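Local coordinates for myosin-2 (Saccharomyces cerevisiae, PDB 6IXO), which carries organelles and other cargo along polarized actin cables as a class V myosin, its globular tail, the part described here, binding the cargo receptors, at residues D50-Y53 with P54-L58; E75-L78 with A79-T83; Y112-V115 with V116-N120; L147-D150 with F151-L154. All coordinates share one frame; numbering follows the deposited sequence. Where two conformers were deposited one is given.

Contact 1. Residues D50-Y53 with P54-L58; sequences DVVY and PARIL
P54 sets its CD over one face of the Y53 ring at the start of helix 53-67: the proline CD sits 3.3 Å from the centroid of that ring, only 16° off the ring normal, a CH-pi contact between neighbours in sequence. The phenol is brought there by an uncommon first torsion, CG lying between the backbone N and the carbonyl carbon (chi1 71°), which folds the ring back over the pyrrolidine. This pair is the tight part of the contact. I57, one turn on, has a more peripheral place at the edge of the same ring, with its CD1 4.4 Å from Y53 CD1. The ring is anchored at its far end, where Y53 OH is hydrogen-bonded to the backbone N of E36.

V52 stands at the N-cap position, and the first turn closes through its carbonyl: R56 N bonds to V52 O at 3.0 Å. I57 N follows with a bond of 3.0 Å to Y53 O. The looser side belongs to R56, which is partly exposed. Its chain bends at chi2 (-87°) and lays the guanidinium over V52, whose CG2 is 3.7 Å from R56 NE and off-centre on one face. The charge is answered by a salt bridge from NE to E110.

The turn is wedged between helices on several sides. N107 of helix 97-124 bonds to V51 O and A55 N, Y53 and I57 rest on L31 of helix 20-32, and L58 packs against helix 71-90.

Contact 2. Residues E75-L78 with A79-T83; sequences ESFL and AQVLT
F77 holds its CG anti to the backbone N (chi1 171°), while V81 places CG2 anti to its own carbonyl carbon, and together these settings bring the valine methyl over the phenyl ring one helical turn away. V81 CG2 lies 4.2 Å from the centroid of the F77 ring, 13° off the normal, in a CH-pi contact displaced toward the rim near CZ. The two side chains cross at a slant, and one methyl, CG2, makes the contact.

Beneath them the backbone repeats in regular fashion. V81 N bonds to F77 O at 2.9 Å, and L82 N bonds to L78 O at 2.8 Å. Farther round, A79 O is gripped twice. T83 OG1 bonds to A79 O at 2.9 Å, and the backbone N of the same threonine reaches that oxygen from the opposite face of its plane.

Buried F77 and V81 face helix 53-67, and L78 and L82 face helix 134-180. On another flank, S76 OG bonds to N24 ND2 of helix 20-32. The chemistry is that of an amphipathic helix: hydrocarbon groups serve the interhelical faces, whereas the threonine hydroxyl at the exposed side finds its acceptor within its own helix.

Contact 3. Residues Y112-V115 with V116-N120; sequences YSFV and VFALN
V116 is the residue most enclosed by this i to i+4 contact, and it meets Y112 through one methyl group. Its CG2 lies over a face of the phenol ring, 3.9 Å from the centroid and 22° off the normal, in a CH-pi contact shifted toward the hydroxyl end, where Y112 CZ is nearest to V116 CG2 at 3.6 Å. The tyrosine reaches it by carrying CG anti to the backbone N (chi1 174°). An alanine in place of Y112 would take away the ring and is likely to leave the V116 methyl without its aromatic partner on this flank.

V115 turns to another side of the helix and is joined to the next turn through its backbone, its carbonyl O accepting from L119 N at 2.8 Å. F114 has two partners: A118 CB rests over one face of its ring, 4.1 Å from F114 CZ, while F117 CD2 comes in obliquely at 4.1 Å from F114 CE1. F114, F117 and A118 together form an apolar patch.

Each flank of helix 97-124 then meets something different. F114 and A118 press on W66 of helix 53-67, F117 touches F389 in a loop, and V115 packs against both L147 and F151 of helix 134-180.

Contact 4. Residues L147-D150 with F151-L154; sequences LKDD and FEAL
L147 and F151 lie side by side and point the same way, one helical turn apart. The leucine CD1 comes to 3.4 Å from F151 CE2, meeting the ring at a slant, and L147 CG is close behind at 3.8 Å from the same carbon. For the leucine, CG anti to the backbone N (chi1 176°) turns the isobutyl group along the helix toward the ring. A glycine in place of L147 would remove the isobutyl group and would probably leave the CE2 side of the phenyl ring without its leucine neighbour, freer to turn.

The opposite character appears on the exposed side, where E152 runs out in extended form. E152 OE1 accepts a hydrogen bond from a water at 2.9 Å, and the same water accepts from K148 NZ at 3.1 Å, so the opposite charges are bridged rather than paired directly. A second water donates to both E152 OE2 and D149 O. D149 OD1 and E152 OE2 approach to 4.3 Å, a like-charge proximity that the nearby lysine probably eases.

L147 also touches L78 of helix 71-90 and L62 and W66 of helix 53-67. Such two-faced division, apolar inward and charged outward, marks an amphipathic helix in the helical bundle of this cargo-binding tail.

In the fold
Contacts 2 to 4 each join successive turns of one helix; contact 1 lies where helix 53-67 begins. They differ in burial. Contact 1 is the most buried; contacts 2 and 3 are mixed, and contact 4 puts a charged, water-bridged surface beside its apolar pair. CH-pi contacts carry the first three, whereas contact 4 relies on a leucine beside a phenyl ring. Neighbouring helices interlock through the inward sides: L58 of contact 1 reaches F77 and V81 of contact 2, L82 of contact 2 meets F151 and L154 of contact 4, and V115 of contact 3 lies against F151. Contacts 1 and 3, about 15 Å between centres, do not touch.

Contact 1. Residues D50-Y53 with P54-L58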
loop_
_atom_site.group_PDB
_atom_site.type_symbol
_atom_site.label_atom_id
_atom_site.label_comp_id
_atom_site.label_asym_id
_atom_site.label_seq_id
_atom_site.Cartn_x
_atom_site.Cartn_y
_atom_site.Cartn_z
ATOM N N ASP A 50 -4.482 -20.551 1.136
ATOM C CA ASP A 50 -5.740 -19.834 1.401
ATOM C C ASP A 50 -5.694 -18.387 0.901
ATOM O O ASP A 50 -6.726 -17.765 0.649
ATOM C CB ASP A 50 -6.058 -19.828 2.903
ATOM C CG ASP A 50 -6.288 -21.225 3.472
ATOM O OD1 ASP A 50 -6.745 -22.115 2.717
ATOM O OD2 ASP A 50 -6.014 -21.418 4.682
ATOM N N VAL A 51 -4.485 -17.858 0.770
ATOM C CA VAL A 51 -4.287 -16.491 0.359
ATOM C C VAL A 51 -4.134 -16.401 -1.158
ATOM O O VAL A 51 -4.743 -15.563 -1.801
ATOM C CB VAL A 51 -3.047 -15.870 1.038
ATOM C CG1 VAL A 51 -2.827 -14.452 0.529
ATOM C CG2 VAL A 51 -3.228 -15.879 2.565
ATOM N N VAL A 52 -3.323 -17.278 -1.739
ATOM C CA VAL A 52 -3.074 -17.121 -3.162
ATOM C C VAL A 52 -3.806 -18.192 -3.984
ATOM O O VAL A 52 -3.286 -18.636 -4.997
ATOM C CB VAL A 52 -1.540 -17.123 -3.451
ATOM C CG1 VAL A 52 -0.883 -15.816 -2.809
ATOM C CG2 VAL A 52 -0.867 -18.395 -2.944
ATOM N N TYR A 53 -5.019 -18.581 -3.573
ATOM C CA TYR A 53 -5.707 -19.665 -4.298
ATOM C C TYR A 53 -6.022 -19.254 -5.765
ATOM O O TYR A 53 -5.927 -20.112 -6.670
ATOM C CB TYR A 53 -6.982 -20.139 -3.545
ATOM C CG TYR A 53 -8.121 -19.148 -3.555
ATOM C CD1 TYR A 53 -9.034 -19.122 -4.613
ATOM C CD2 TYR A 53 -8.289 -18.214 -2.508
ATOM C CE1 TYR A 53 -10.067 -18.206 -4.646
ATOM C CE2 TYR A 53 -9.334 -17.297 -2.532
ATOM C CZ TYR A 53 -10.217 -17.289 -3.604
ATOM O OH TYR A 53 -11.261 -16.365 -3.661
ATOM N N PRO A 54 -6.331 -17.972 -6.048
ATOM C CA PRO A 54 -6.556 -17.650 -7.464
ATOM C C PRO A 54 -5.297 -17.775 -8.289
ATOM O O PRO A 54 -5.355 -18.381 -9.365
ATOM C CB PRO A 54 -7.025 -16.178 -7.431
ATOM C CG PRO A 54 -7.590 -16.021 -6.074
ATOM C CD PRO A 54 -6.643 -16.772 -5.203
ATOM N N ALA A 55 -4.183 -17.243 -7.798
ATOM C CA ALA A 55 -2.939 -17.395 -8.550
ATOM C C ALA A 55 -2.585 -18.875 -8.796
ATOM O O ALA A 55 -2.181 -19.212 -9.901
ATOM C CB ALA A 55 -1.787 -16.728 -7.837
ATOM N N ARG A 56 -2.740 -19.737 -7.785
ATOM C CA ARG A 56 -2.313 -21.132 -7.952
ATOM C C ARG A 56 -3.193 -21.788 -8.988
ATOM O O ARG A 56 -2.723 -22.563 -9.820
ATOM C CB ARG A 56 -2.378 -21.920 -6.620
ATOM C CG ARG A 56 -1.527 -21.351 -5.494
ATOM C CD ARG A 56 -0.117 -21.874 -5.518
ATOM N NE ARG A 56 0.762 -21.273 -4.507
ATOM C CZ ARG A 56 0.930 -21.734 -3.266
ATOM N NH1 ARG A 56 1.762 -21.108 -2.428
ATOM N NH2 ARG A 56 0.273 -22.809 -2.856
ATOM N N ILE A 57 -4.487 -21.491 -8.953
ATOM C CA ILE A 57 -5.373 -22.060 -9.976
ATOM C C ILE A 57 -4.986 -21.602 -11.400
ATOM O O ILE A 57 -4.907 -22.411 -12.328
ATOM C CB ILE A 57 -6.827 -21.701 -9.673
ATOM C CG1 ILE A 57 -7.254 -22.479 -8.435
ATOM C CG2 ILE A 57 -7.714 -22.045 -10.862
ATOM C CD1 ILE A 57 -8.617 -22.067 -7.851
ATOM N N LEU A 58 -4.742 -20.304 -11.561
ATOM C CA LEU A 58 -4.310 -19.742 -12.837
ATOM C C LEU A 58 -3.029 -20.392 -13.331
ATOM O O LEU A 58 -2.887 -20.680 -14.514
ATOM C CB LEU A 58 -4.085 -18.226 -12.701
ATOM C CG LEU A 58 -5.336 -17.387 -12.433
ATOM C CD1 LEU A 58 -4.956 -15.897 -12.187
ATOM C CD2 LEU A 58 -6.309 -17.493 -13.580
#

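Contact 2. Residues E75-L78 with A79-T83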
loop_
_atom_site.group_PDB
_atom_site.type_symbol
_atom_site.label_atom_id
_atom_site.label_comp_id
_atom_site.label_asym_id
_atom_site.label_seq_id
_atom_site.Cartn_x
_atom_site.Cartn_y
_atom_site.Cartn_z
ATOM N N GLU A 75 -2.642 -16.967 -24.604
ATOM C CA GLU A 75 -2.552 -15.534 -24.801
ATOM C C GLU A 75 -3.912 -14.856 -24.573
ATOM O O GLU A 75 -3.998 -13.831 -23.891
ATOM C CB GLU A 75 -2.007 -15.230 -26.190
ATOM C CG GLU A 75 -0.862 -14.227 -26.143
ATOM C CD GLU A 75 -0.423 -13.763 -27.522
ATOM O OE1 GLU A 75 -0.067 -12.568 -27.658
ATOM O OE2 GLU A 75 -0.435 -14.590 -28.464
ATOM N N SER A 76 -4.964 -15.455 -25.131
ATOM C CA SER A 76 -6.350 -15.040 -24.906
ATOM C C SER A 76 -6.720 -15.033 -23.421
ATOM O O SER A 76 -7.202 -14.028 -22.868
ATOM C CB SER A 76 -7.291 -15.970 -25.679
ATOM O OG SER A 76 -8.599 -15.981 -25.137
ATOM N N PHE A 77 -6.475 -16.172 -22.785
ATOM C CA PHE A 77 -6.691 -16.350 -21.356
ATOM C C PHE A 77 -5.956 -15.280 -20.514
ATOM O O PHE A 77 -6.543 -14.652 -19.625
ATOM C CB PHE A 77 -6.241 -17.763 -21.006
ATOM C CG PHE A 77 -6.174 -18.073 -19.532
ATOM C CD1 PHE A 77 -7.322 -18.405 -18.819
ATOM C CD2 PHE A 77 -4.944 -18.138 -18.891
ATOM C CE1 PHE A 77 -7.248 -18.757 -17.491
ATOM C CE2 PHE A 77 -4.855 -18.502 -17.568
ATOM C CZ PHE A 77 -6.014 -18.811 -16.864
ATOM N N LEU A 78 -4.684 -15.055 -20.822
ATOM C CA LEU A 78 -3.859 -14.122 -20.052
ATOM C C LEU A 78 -4.316 -12.678 -20.200
ATOM O O LEU A 78 -4.337 -11.934 -19.224
ATOM C CB LEU A 78 -2.400 -14.224 -20.481
ATOM C CG LEU A 78 -1.717 -15.504 -20.064
ATOM C CD1 LEU A 78 -0.406 -15.688 -20.857
ATOM C CD2 LEU A 78 -1.500 -15.542 -18.596
ATOM N N ALA A 79 -4.650 -12.272 -21.422
ATOM C CA ALA A 79 -5.140 -10.919 -21.636
ATOM C C ALA A 79 -6.391 -10.663 -20.802
ATOM O O ALA A 79 -6.541 -9.591 -20.223
ATOM C CB ALA A 79 -5.426 -10.684 -23.093
ATOM N N GLN A 80 -7.284 -11.645 -20.741
ATOM C CA GLN A 80 -8.465 -11.548 -19.887
ATOM C C GLN A 80 -8.119 -11.470 -18.406
ATOM O O GLN A 80 -8.719 -10.672 -17.652
ATOM C CB GLN A 80 -9.380 -12.742 -20.108
ATOM C CG GLN A 80 -10.100 -12.710 -21.429
ATOM C CD GLN A 80 -11.510 -12.214 -21.278
ATOM O OE1 GLN A 80 -11.771 -11.240 -20.564
ATOM N NE2 GLN A 80 -12.442 -12.899 -21.930
ATOM N N VAL A 81 -7.173 -12.310 -17.981
ATOM C CA VAL A 81 -6.750 -12.320 -16.584
ATOM C C VAL A 81 -6.145 -10.953 -16.211
ATOM O O VAL A 81 -6.503 -10.365 -15.185
ATOM C CB VAL A 81 -5.729 -13.456 -16.301
ATOM C CG1 VAL A 81 -4.977 -13.188 -14.999
ATOM C CG2 VAL A 81 -6.461 -14.772 -16.210
ATOM N N LEU A 82 -5.257 -10.432 -17.050
ATOM C CA LEU A 82 -4.589 -9.158 -16.710
ATOM C C LEU A 82 -5.610 -8.007 -16.565
ATOM O O LEU A 82 -5.587 -7.232 -15.574
ATOM C CB LEU A 82 -3.546 -8.819 -17.778
ATOM C CG LEU A 82 -2.345 -9.770 -17.816
ATOM C CD1 LEU A 82 -1.654 -9.739 -19.169
ATOM C CD2 LEU A 82 -1.366 -9.404 -16.746
ATOM N N THR A 83 -6.496 -7.909 -17.552
ATOM C CA THR A 83 -7.519 -6.872 -17.593
ATOM C C THR A 83 -8.413 -6.969 -16.377
ATOM O O THR A 83 -8.725 -5.958 -15.734
ATOM C CB THR A 83 -8.410 -6.985 -18.862
ATOM O OG1 THR A 83 -7.595 -6.861 -20.030
ATOM C CG2 THR A 83 -9.464 -5.863 -18.864
#

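Contact 3. Residues Y112-V115 with V116-N120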
loop_
_atom_site.group_PDB
_atom_site.type_symbol
_atom_site.label_atom_id
_atom_site.label_comp_id
_atom_site.label_asym_id
_atom_site.label_seq_id
_atom_site.Cartn_x
_atom_site.Cartn_y
_atom_site.Cartn_z
ATOM N N TYR A 112 3.582 -13.388 -10.832
ATOM C CA TYR A 112 4.793 -12.852 -11.424
ATOM C C TYR A 112 5.934 -13.785 -11.099
ATOM O O TYR A 112 6.752 -14.134 -11.952
ATOM C CB TYR A 112 5.054 -11.411 -10.912
ATOM C CG TYR A 112 6.391 -10.867 -11.388
ATOM C CD1 TYR A 112 6.563 -10.450 -12.711
ATOM C CD2 TYR A 112 7.487 -10.811 -10.534
ATOM C CE1 TYR A 112 7.803 -9.993 -13.171
ATOM C CE2 TYR A 112 8.726 -10.319 -10.973
ATOM C CZ TYR A 112 8.882 -9.925 -12.299
ATOM O OH TYR A 112 10.100 -9.428 -12.737
ATOM N N SER A 113 5.948 -14.259 -9.860
ATOM C CA SER A 113 7.006 -15.142 -9.422
ATOM C C SER A 113 6.973 -16.451 -10.217
ATOM O O SER A 113 8.010 -17.032 -10.537
ATOM C CB SER A 113 6.887 -15.412 -7.911
ATOM O OG SER A 113 6.932 -14.154 -7.185
ATOM N N PHE A 114 5.774 -16.916 -10.524
ATOM C CA PHE A 114 5.681 -18.113 -11.346
ATOM C C PHE A 114 6.274 -17.885 -12.738
ATOM O O PHE A 114 6.958 -18.740 -13.273
ATOM C CB PHE A 114 4.238 -18.587 -11.504
ATOM C CG PHE A 114 4.133 -19.698 -12.518
ATOM C CD1 PHE A 114 4.651 -20.933 -12.223
ATOM C CD2 PHE A 114 3.626 -19.463 -13.788
ATOM C CE1 PHE A 114 4.635 -21.975 -13.174
ATOM C CE2 PHE A 114 3.603 -20.507 -14.746
ATOM C CZ PHE A 114 4.110 -21.743 -14.425
ATOM N N VAL A 115 5.946 -16.747 -13.349
ATOM C CA VAL A 115 6.369 -16.505 -14.722
ATOM C C VAL A 115 7.884 -16.383 -14.762
ATOM O O VAL A 115 8.533 -16.912 -15.661
ATOM C CB VAL A 115 5.674 -15.250 -15.303
ATOM C CG1 VAL A 115 6.211 -14.905 -16.680
ATOM C CG2 VAL A 115 4.168 -15.519 -15.379
ATOM N N VAL A 116 8.455 -15.727 -13.756
ATOM C CA VAL A 116 9.911 -15.635 -13.652
ATOM C C VAL A 116 10.502 -17.018 -13.549
ATOM O O VAL A 116 11.495 -17.339 -14.204
ATOM C CB VAL A 116 10.336 -14.782 -12.415
ATOM C CG1 VAL A 116 11.838 -14.963 -12.120
ATOM C CG2 VAL A 116 9.990 -13.347 -12.673
ATOM N N PHE A 117 9.863 -17.855 -12.737
ATOM C CA PHE A 117 10.339 -19.212 -12.570
ATOM C C PHE A 117 10.235 -19.965 -13.897
ATOM O O PHE A 117 11.139 -20.741 -14.263
ATOM C CB PHE A 117 9.538 -19.938 -11.484
ATOM C CG PHE A 117 9.633 -21.434 -11.566
ATOM C CD1 PHE A 117 10.723 -22.100 -11.039
ATOM C CD2 PHE A 117 8.642 -22.174 -12.193
ATOM C CE1 PHE A 117 10.822 -23.465 -11.111
ATOM C CE2 PHE A 117 8.738 -23.556 -12.276
ATOM C CZ PHE A 117 9.833 -24.203 -11.734
ATOM N N ALA A 118 9.135 -19.747 -14.621
ATOM C CA ALA A 118 8.897 -20.546 -15.848
ATOM C C ALA A 118 9.875 -20.117 -16.933
ATOM O O ALA A 118 10.368 -20.914 -17.701
ATOM C CB ALA A 118 7.485 -20.371 -16.322
ATOM N N LEU A 119 10.142 -18.819 -16.995
ATOM C CA LEU A 119 11.077 -18.283 -17.976
ATOM C C LEU A 119 12.467 -18.843 -17.750
ATOM O O LEU A 119 13.142 -19.300 -18.692
ATOM C CB LEU A 119 11.082 -16.744 -17.904
ATOM C CG LEU A 119 11.886 -16.053 -19.004
ATOM C CD1 LEU A 119 11.521 -16.594 -20.395
ATOM C CD2 LEU A 119 11.663 -14.535 -18.914
ATOM N N ASN A 120 12.910 -18.839 -16.500
ATOM C CA ASN A 120 14.225 -19.406 -16.201
ATOM C C ASN A 120 14.263 -20.891 -16.487
ATOM O O ASN A 120 15.263 -21.406 -16.972
ATOM C CB ASN A 120 14.633 -19.157 -14.749
ATOM C CG ASN A 120 15.952 -19.830 -14.399
ATOM O OD1 ASN A 120 17.022 -19.320 -14.709
ATOM N ND2 ASN A 120 15.874 -20.994 -13.774
#

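Contact 4. Residues L147-D150 with F151-L154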
loop_
_atom_site.group_PDB
_atom_site.type_symbol
_atom_site.label_atom_id
_atom_site.label_comp_id
_atom_site.label_asym_id
_atom_site.label_seq_id
_atom_site.Cartn_x
_atom_site.Cartn_y
_atom_site.Cartn_z
ATOM N N LEU A 147 5.066 -11.867 -21.160
ATOM C CA LEU A 147 4.138 -12.100 -20.052
ATOM C C LEU A 147 4.782 -11.654 -18.724
ATOM O O LEU A 147 4.119 -11.029 -17.845
ATOM C CB LEU A 147 3.717 -13.572 -20.016
ATOM C CG LEU A 147 2.831 -13.858 -18.798
ATOM C CD1 LEU A 147 1.561 -13.015 -18.864
ATOM C CD2 LEU A 147 2.498 -15.359 -18.690
ATOM N N LYS A 148 6.082 -11.916 -18.594
ATOM C CA LYS A 148 6.826 -11.393 -17.424
ATOM C C LYS A 148 6.715 -9.868 -17.321
ATOM O O LYS A 148 6.368 -9.310 -16.242
ATOM C CB LYS A 148 8.298 -11.827 -17.506
ATOM C CG LYS A 148 9.221 -11.193 -16.472
ATOM C CD LYS A 148 10.636 -11.778 -16.589
ATOM C CE LYS A 148 11.655 -11.050 -15.722
ATOM N NZ LYS A 148 11.857 -9.623 -16.112
ATOM N N ASP A 149 6.994 -9.173 -18.423
ATOM C CA ASP A 149 6.771 -7.707 -18.439
ATOM C C ASP A 149 5.335 -7.299 -18.117
ATOM O O ASP A 149 5.115 -6.326 -17.372
ATOM C CB ASP A 149 7.130 -7.112 -19.800
ATOM C CG ASP A 149 8.629 -7.095 -20.059
ATOM O OD1 ASP A 149 9.420 -7.251 -19.096
ATOM O OD2 ASP A 149 9.001 -6.891 -21.229
ATOM N N ASP A 150 4.360 -8.010 -18.677
ATOM C CA ASP A 150 2.943 -7.692 -18.392
ATOM C C ASP A 150 2.596 -7.865 -16.905
ATOM O O ASP A 150 1.882 -7.036 -16.324
ATOM C CB ASP A 150 2.014 -8.572 -19.252
ATOM C CG ASP A 150 2.049 -8.198 -20.760
ATOM O OD1 ASP A 150 2.543 -7.110 -21.101
ATOM O OD2 ASP A 150 1.598 -9.012 -21.588
ATOM N N PHE A 151 3.090 -8.918 -16.257
ATOM C CA PHE A 151 2.821 -9.055 -14.814
ATOM C C PHE A 151 3.604 -8.050 -13.965
ATOM O O PHE A 151 3.119 -7.594 -12.945
ATOM C CB PHE A 151 3.102 -10.497 -14.341
ATOM C CG PHE A 151 1.938 -11.416 -14.585
ATOM C CD1 PHE A 151 0.683 -11.078 -14.150
ATOM C CD2 PHE A 151 2.087 -12.594 -15.277
ATOM C CE1 PHE A 151 -0.411 -11.878 -14.393
ATOM C CE2 PHE A 151 0.988 -13.413 -15.510
ATOM C CZ PHE A 151 -0.263 -13.025 -15.080
ATOM N N GLU A 152 4.805 -7.702 -14.395
ATOM C CA GLU A 152 5.528 -6.635 -13.739
ATOM C C GLU A 152 4.732 -5.329 -13.799
ATOM O O GLU A 152 4.552 -4.634 -12.775
ATOM C CB GLU A 152 6.891 -6.483 -14.406
ATOM C CG GLU A 152 7.736 -5.330 -13.879
ATOM C CD GLU A 152 9.071 -5.223 -14.628
ATOM O OE1 GLU A 152 10.081 -5.761 -14.133
ATOM O OE2 GLU A 152 9.106 -4.607 -15.716
ATOM N N ALA A 153 4.213 -5.015 -14.985
ATOM C CA ALA A 153 3.368 -3.830 -15.155
ATOM C C ALA A 153 2.097 -3.939 -14.312
ATOM O O ALA A 153 1.696 -2.956 -13.639
ATOM C CB ALA A 153 3.017 -3.606 -16.660
ATOM N N LEU A 154 1.464 -5.113 -14.311
ATOM C CA LEU A 154 0.250 -5.298 -13.495
ATOM C C LEU A 154 0.524 -5.014 -11.997
ATOM O O LEU A 154 -0.237 -4.302 -11.326
ATOM C CB LEU A 154 -0.310 -6.713 -13.635
ATOM C CG LEU A 154 -1.582 -7.040 -12.822
ATOM C CD1 LEU A 154 -2.755 -6.106 -13.220
ATOM C CD2 LEU A 154 -2.009 -8.514 -13.061
HETATM O O HOH W 1 12.553 -7.236 -14.203
HETATM O O HOH W 2 6.888 -4.005 -17.410
#